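PDB 2Z1U: hydrogenase expression/formation protein HypE from Desulfovibrio vulgaris subsp. vulgaris, which binds ATP and magnesium and probably takes part in the maturation of hydrogenases. Local coordinates for residues A199-V204 with E292-E297; H216-P221 with G272-I277. One frame throughout, in Å; residues are numbered along the deposited sequence.

Contact 1 (A199-V204 with E292-E297); sequences ASLNRV and EGPHGE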
loop_
_atom_site.group_PDB
_atom_site.type_symbol
_atom_site.label_atom_id
_atom_site.label_comp_id
_atom_site.label_asym_id
_atom_site.label_seq_id
_atom_site.Cartn_x
_atom_site.Cartn_y
_atom_site.Cartn_z
ATOM N N ALA A 199 16.336 9.105 -5.700
ATOM C CA ALA A 199 16.900 8.294 -6.772
ATOM C C ALA A 199 16.785 6.835 -6.407
ATOM O O ALA A 199 16.844 6.463 -5.240
ATOM C CB ALA A 199 18.399 8.668 -7.036
ATOM N N SER A 200 16.663 6.018 -7.433
ATOM C CA SER A 200 16.580 4.569 -7.327
ATOM C C SER A 200 17.950 3.935 -7.171
ATOM O O SER A 200 18.851 4.216 -7.945
ATOM C CB SER A 200 15.912 4.016 -8.620
ATOM O OG SER A 200 14.531 3.918 -8.376
ATOM N N LEU A 201 18.079 3.045 -6.191
ATOM C CA LEU A 201 19.361 2.417 -5.848
ATOM C C LEU A 201 19.415 0.927 -6.155
ATOM O O LEU A 201 20.380 0.258 -5.809
ATOM C CB LEU A 201 19.661 2.636 -4.344
ATOM C CG LEU A 201 19.741 4.085 -3.836
ATOM C CD1 LEU A 201 19.952 4.089 -2.315
ATOM C CD2 LEU A 201 20.833 4.848 -4.566
ATOM N N ASN A 202 18.391 0.409 -6.822
ATOM C CA ASN A 202 18.332 -1.029 -7.127
ATOM C C ASN A 202 19.510 -1.565 -7.942
ATOM O O ASN A 202 19.973 -2.691 -7.713
ATOM C CB ASN A 202 16.977 -1.435 -7.753
ATOM C CG ASN A 202 16.648 -0.664 -9.019
ATOM O OD1 ASN A 202 16.776 0.552 -9.074
ATOM N ND2 ASN A 202 16.193 -1.373 -10.034
ATOM N N ARG A 203 19.972 -0.775 -8.911
ATOM C CA ARG A 203 21.078 -1.196 -9.778
ATOM C C ARG A 203 22.421 -1.267 -9.012
ATOM O O ARG A 203 23.169 -2.229 -9.175
ATOM C CB ARG A 203 21.162 -0.311 -11.025
ATOM C CG ARG A 203 19.905 -0.465 -11.930
ATOM C CD ARG A 203 19.883 0.506 -13.094
ATOM N NE ARG A 203 18.535 0.537 -13.690
ATOM C CZ ARG A 203 18.138 -0.186 -14.738
ATOM N NH1 ARG A 203 18.981 -1.000 -15.370
ATOM N NH2 ARG A 203 16.889 -0.078 -15.183
ATOM N N VAL A 204 22.720 -0.269 -8.179
ATOM C CA VAL A 204 23.922 -0.354 -7.313
ATOM C C VAL A 204 23.844 -1.571 -6.381
ATOM O O VAL A 204 24.834 -2.273 -6.213
ATOM C CB VAL A 204 24.170 0.925 -6.438
ATOM C CG1 VAL A 204 25.669 1.023 -6.026
ATOM C CG2 VAL A 204 23.834 2.148 -7.209
ATOM N N GLU A 292 30.162 4.515 -8.322
ATOM C CA GLU A 292 29.525 4.535 -9.632
ATOM C C GLU A 292 28.004 4.561 -9.546
ATOM O O GLU A 292 27.350 4.696 -10.570
ATOM C CB GLU A 292 30.031 3.383 -10.511
ATOM C CG GLU A 292 31.525 3.407 -10.689
ATOM C CD GLU A 292 32.006 2.592 -11.873
ATOM O OE1 GLU A 292 33.101 2.875 -12.354
ATOM O OE2 GLU A 292 31.296 1.680 -12.324
ATOM N N GLY A 293 27.462 4.502 -8.326
ATOM C CA GLY A 293 26.009 4.535 -8.107
ATOM C C GLY A 293 25.475 5.950 -8.011
ATOM O O GLY A 293 26.252 6.895 -8.024
ATOM N N PRO A 294 24.150 6.114 -7.882
ATOM C CA PRO A 294 23.620 7.473 -7.815
ATOM C C PRO A 294 24.279 8.224 -6.644
ATOM O O PRO A 294 24.489 7.624 -5.570
ATOM C CB PRO A 294 22.116 7.242 -7.516
ATOM C CG PRO A 294 21.831 5.877 -8.100
ATOM C CD PRO A 294 23.079 5.110 -7.733
ATOM N N HIS A 295 24.639 9.491 -6.878
ATOM C CA HIS A 295 25.274 10.366 -5.887
ATOM C C HIS A 295 26.613 9.851 -5.349
ATOM O O HIS A 295 27.154 10.375 -4.369
ATOM C CB HIS A 295 24.299 10.707 -4.747
ATOM C CG HIS A 295 22.934 11.066 -5.238
ATOM N ND1 HIS A 295 22.699 12.173 -6.024
ATOM C CD2 HIS A 295 21.745 10.434 -5.116
ATOM C CE1 HIS A 295 21.421 12.216 -6.351
ATOM N NE2 HIS A 295 20.821 11.173 -5.809
ATOM N N GLY A 296 27.180 8.872 -6.051
ATOM C CA GLY A 296 28.402 8.222 -5.602
ATOM C C GLY A 296 29.669 9.042 -5.633
ATOM O O GLY A 296 30.699 8.551 -5.162
ATOM N N GLU A 297 29.639 10.315 -6.199
ATOM C CA GLU A 297 30.795 11.191 -6.057
ATOM C C GLU A 297 31.333 11.162 -4.630
ATOM O O GLU A 297 32.494 11.414 -4.399
ATOM C CB GLU A 297 30.424 12.625 -6.442
ATOM C CG GLU A 297 29.165 13.142 -5.764
ATOM C CD GLU A 297 27.905 12.794 -6.533
ATOM O OE1 GLU A 297 26.865 13.445 -6.297
ATOM O OE2 GLU A 297 27.955 11.868 -7.370
#
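Pro294 lies against Ala199 and Leu201, and its ring shows how one proline can fill the gap between the start of a helix and a turn, mostly by apolar contacts. CB of the ring meets the methyl of Ala199 at 4.0 Å. Leu201 CD2 lies near all three ring carbons, CG being the nearest at 3.8 Å, and its side chain crosses the ring obliquely. The same CG also lies 3.4 Å from the carbonyl O of Ser200, so the ring rests on backbone as well as on methyl groups. Leu201 CG stands beside its own backbone N, anti to the carbonyl carbon (chi1 -59°), while chi2 (176°) sets the delta carbons.

The tight part lies where Val204 meets Gly293. Gly293 presents only its CA here, and the two backbones come close, with CA atoms of Val204 and Gly293 5.4 Å apart; Val204 CG2 reaches the glycine, though its exact closeness is doubtful. At the other end the packing is slacker and more open to solvent, for Ala199 and His295 are partly exposed where Leu201, on the inner side, is buried. The CB of Ala199 is 3.7 Å from NE2 of His295 and approaches the imidazole obliquely; that nitrogen is hydrogen-bonded to the backbone O of Asp197.

A type II beta turn from Gly293 to Gly296, closed by the Gly296 N to Gly293 O bond of 2.9 Å, presents Pro294 and His295 at its two central positions. Leu201 is the N-cap residue of helix 202-212, and Asn80 of helix 70-83 binds the backbone at Ala199 O and Leu201 N. The contact therefore sets the start of helix 202-212 beside the loop that leads from helix 280-291 to strand 300-306.

Contact 2 (H216-P221 with G272-I277); sequences HVLRDP and GKLICI. With MG (magnesium ion), chain C.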
loop_
_atom_site.group_PDB
_atom_site.type_symbol
_atom_site.label_atom_id
_atom_site.label_comp_id
_atom_site.label_asym_id
_atom_site.label_seq_id
_atom_site.Cartn_x
_atom_site.Cartn_y
_atom_site.Cartn_z
ATOM N N HIS A 216 26.433 -7.688 4.543
ATOM C CA HIS A 216 25.741 -7.952 5.805
ATOM C C HIS A 216 24.476 -7.127 6.000
ATOM O O HIS A 216 23.440 -7.687 6.332
ATOM C CB HIS A 216 26.674 -7.791 7.008
ATOM C CG HIS A 216 27.733 -8.845 7.096
ATOM N ND1 HIS A 216 28.767 -8.777 8.005
ATOM C CD2 HIS A 216 27.922 -9.989 6.396
ATOM C CE1 HIS A 216 29.547 -9.834 7.860
ATOM N NE2 HIS A 216 29.056 -10.584 6.891
ATOM N N VAL A 217 24.578 -5.802 5.830
ATOM C CA VAL A 217 23.445 -4.880 6.043
ATOM C C VAL A 217 23.338 -3.812 4.958
ATOM O O VAL A 217 24.338 -3.227 4.539
ATOM C CB VAL A 217 23.499 -4.126 7.410
ATOM C CG1 VAL A 217 22.097 -3.580 7.780
ATOM C CG2 VAL A 217 24.026 -5.020 8.520
ATOM N N LEU A 218 22.107 -3.571 4.515
ATOM C CA LEU A 218 21.779 -2.419 3.688
ATOM C C LEU A 218 20.607 -1.718 4.354
ATOM O O LEU A 218 19.671 -2.376 4.816
ATOM C CB LEU A 218 21.374 -2.849 2.259
ATOM C CG LEU A 218 22.377 -3.589 1.363
ATOM C CD1 LEU A 218 21.675 -4.197 0.122
ATOM C CD2 LEU A 218 23.554 -2.701 0.939
ATOM N N ARG A 219 20.664 -0.393 4.430
ATOM C CA ARG A 219 19.507 0.381 4.903
ATOM C C ARG A 219 19.563 1.789 4.320
ATOM O O ARG A 219 20.649 2.345 4.130
ATOM C CB ARG A 219 19.428 0.423 6.448
ATOM C CG ARG A 219 18.136 1.078 6.968
ATOM C CD ARG A 219 17.690 0.496 8.271
ATOM N NE ARG A 219 17.337 -0.925 8.178
ATOM C CZ ARG A 219 17.166 -1.707 9.245
ATOM N NH1 ARG A 219 17.287 -1.194 10.466
ATOM N NH2 ARG A 219 16.853 -2.991 9.106
ATOM N N ASP A 220 18.393 2.378 4.088
ATOM C CA ASP A 220 18.317 3.734 3.556
ATOM C C ASP A 220 18.033 4.713 4.702
ATOM O O ASP A 220 17.037 4.574 5.412
ATOM C CB ASP A 220 17.243 3.814 2.457
ATOM C CG ASP A 220 15.928 3.287 2.912
ATOM O OD1 ASP A 220 15.889 2.388 3.784
ATOM O OD2 ASP A 220 14.908 3.789 2.433
ATOM N N PRO A 221 18.952 5.674 4.937
ATOM C CA PRO A 221 18.737 6.630 6.049
ATOM C C PRO A 221 17.694 7.694 5.721
ATOM O O PRO A 221 18.041 8.836 5.365
ATOM C CB PRO A 221 20.125 7.248 6.267
ATOM C CG PRO A 221 20.792 7.153 4.890
ATOM C CD PRO A 221 20.217 5.915 4.216
ATOM N N GLY A 272 17.921 9.202 -1.501
ATOM C CA GLY A 272 18.684 8.590 -2.593
ATOM C C GLY A 272 20.012 8.041 -2.128
ATOM O O GLY A 272 20.997 8.079 -2.864
ATOM N N LYS A 273 20.028 7.519 -0.898
ATOM C CA LYS A 273 21.283 7.129 -0.213
ATOM C C LYS A 273 21.109 5.774 0.468
ATOM O O LYS A 273 19.995 5.416 0.858
ATOM C CB LYS A 273 21.634 8.156 0.900
ATOM C CG LYS A 273 21.897 9.556 0.386
ATOM C CD LYS A 273 23.221 9.622 -0.361
ATOM C CE LYS A 273 23.190 10.671 -1.456
ATOM N NZ LYS A 273 22.504 11.919 -0.982
ATOM N N LEU A 274 22.204 5.039 0.639
ATOM C CA LEU A 274 22.164 3.833 1.469
ATOM C C LEU A 274 23.397 3.720 2.351
ATOM O O LEU A 274 24.439 4.310 2.066
ATOM C CB LEU A 274 22.011 2.557 0.610
ATOM C CG LEU A 274 23.092 2.172 -0.425
ATOM C CD1 LEU A 274 24.361 1.528 0.173
ATOM C CD2 LEU A 274 22.481 1.225 -1.475
ATOM N N ILE A 275 23.249 2.944 3.419
ATOM C CA ILE A 275 24.341 2.489 4.241
ATOM C C ILE A 275 24.608 1.040 3.856
ATOM O O ILE A 275 23.676 0.251 3.710
ATOM C CB ILE A 275 23.984 2.579 5.761
ATOM C CG1 ILE A 275 23.914 4.041 6.191
ATOM C CG2 ILE A 275 25.016 1.848 6.638
ATOM C CD1 ILE A 275 22.567 4.468 6.708
ATOM N N CYS A 276 25.883 0.702 3.699
ATOM C CA CYS A 276 26.271 -0.655 3.387
ATOM C C CYS A 276 27.294 -1.142 4.409
ATOM O O CYS A 276 28.352 -0.543 4.584
ATOM C CB CYS A 276 26.840 -0.730 1.958
ATOM S SG CYS A 276 27.579 -2.312 1.499
ATOM N N ILE A 277 26.961 -2.241 5.076
ATOM C CA ILE A 277 27.843 -2.837 6.088
ATOM C C ILE A 277 28.211 -4.249 5.628
ATOM O O ILE A 277 27.335 -5.014 5.210
ATOM C CB ILE A 277 27.181 -2.802 7.500
ATOM C CG1 ILE A 277 26.952 -1.345 7.917
ATOM C CG2 ILE A 277 28.064 -3.497 8.555
ATOM C CD1 ILE A 277 26.049 -1.132 9.127
HETATM MG MG MG C . 14.220 1.960 4.556
HETATM O O HOH W 1 14.963 3.212 6.594
#
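Val217 CG1 is anti to its backbone N (chi1 -160°), which leaves CG2 beside that N and facing Ile277 CB; Ile277 CG1 is anti to the carbonyl carbon (chi1 -62°). The two side chains lie side by side and point the same way, CB to CB 3.9 Å. In Asp220, CG falls between backbone N and carbonyl carbon (chi1 53°), and OD1 binds magnesium at 1.9 Å. A water that also binds the metal donates to Asp220 O at 2.7 Å. Asp81 of the same chain and Asp41 of the second subunit bind the same ion. The edge strand of this AIR synthase-related C-terminal domain thus carries Asp220 into an ATP and magnesium site shared between subunits.

Val217 with Ile277 and Arg219 with Ile275 are hydrogen-bonded antiparallel pairs, while Leu218 with Cys276 is the non-hydrogen-bonded pair between them. The bond from Ile275 N to Arg219 O, 2.8 Å, is almost straight. At the start of the strand a classic beta bulge sets His216 and Val217 opposite Ile277, whose O accepts both N-H groups, that of His216 weakly. Beyond the ladder, Pro221 CG packs at a slant on Ile275 CD1 at 3.7 Å.

Arg219 extends from the Val217 face to salt bridges with Glu232 and with Asp41 of the second subunit. Within the chain, strand 217-219 is the outermost of its sheet; strand 275-278 lies between it and strand 167-170, with helix 225-237 against Ile275 and Ile277 on one face and helix 202-212 against Leu218 and Leu274 on the other.

In the fold
Both contacts belong to the AIR synthase-related C-terminal region, yet they illustrate how chemistry follows depth. Contact 2 is buried, built on a backbone ladder and ending in a metal ligand at the subunit interface; contact 1 is a surface contact of apolar carbons between a helix start and a turn. Along the chain contact 2 is nested inside the loop that contact 1 closes, and helix 202-212 leads on to strand 217-219. The two also touch directly: Leu201 CD1 lies 3.4 Å from Lys273 O, and His295 CB packs on Lys273 CE at 3.5 Å. Lys273 forms a salt bridge with the side chain of Asp197, whose backbone O holds His295.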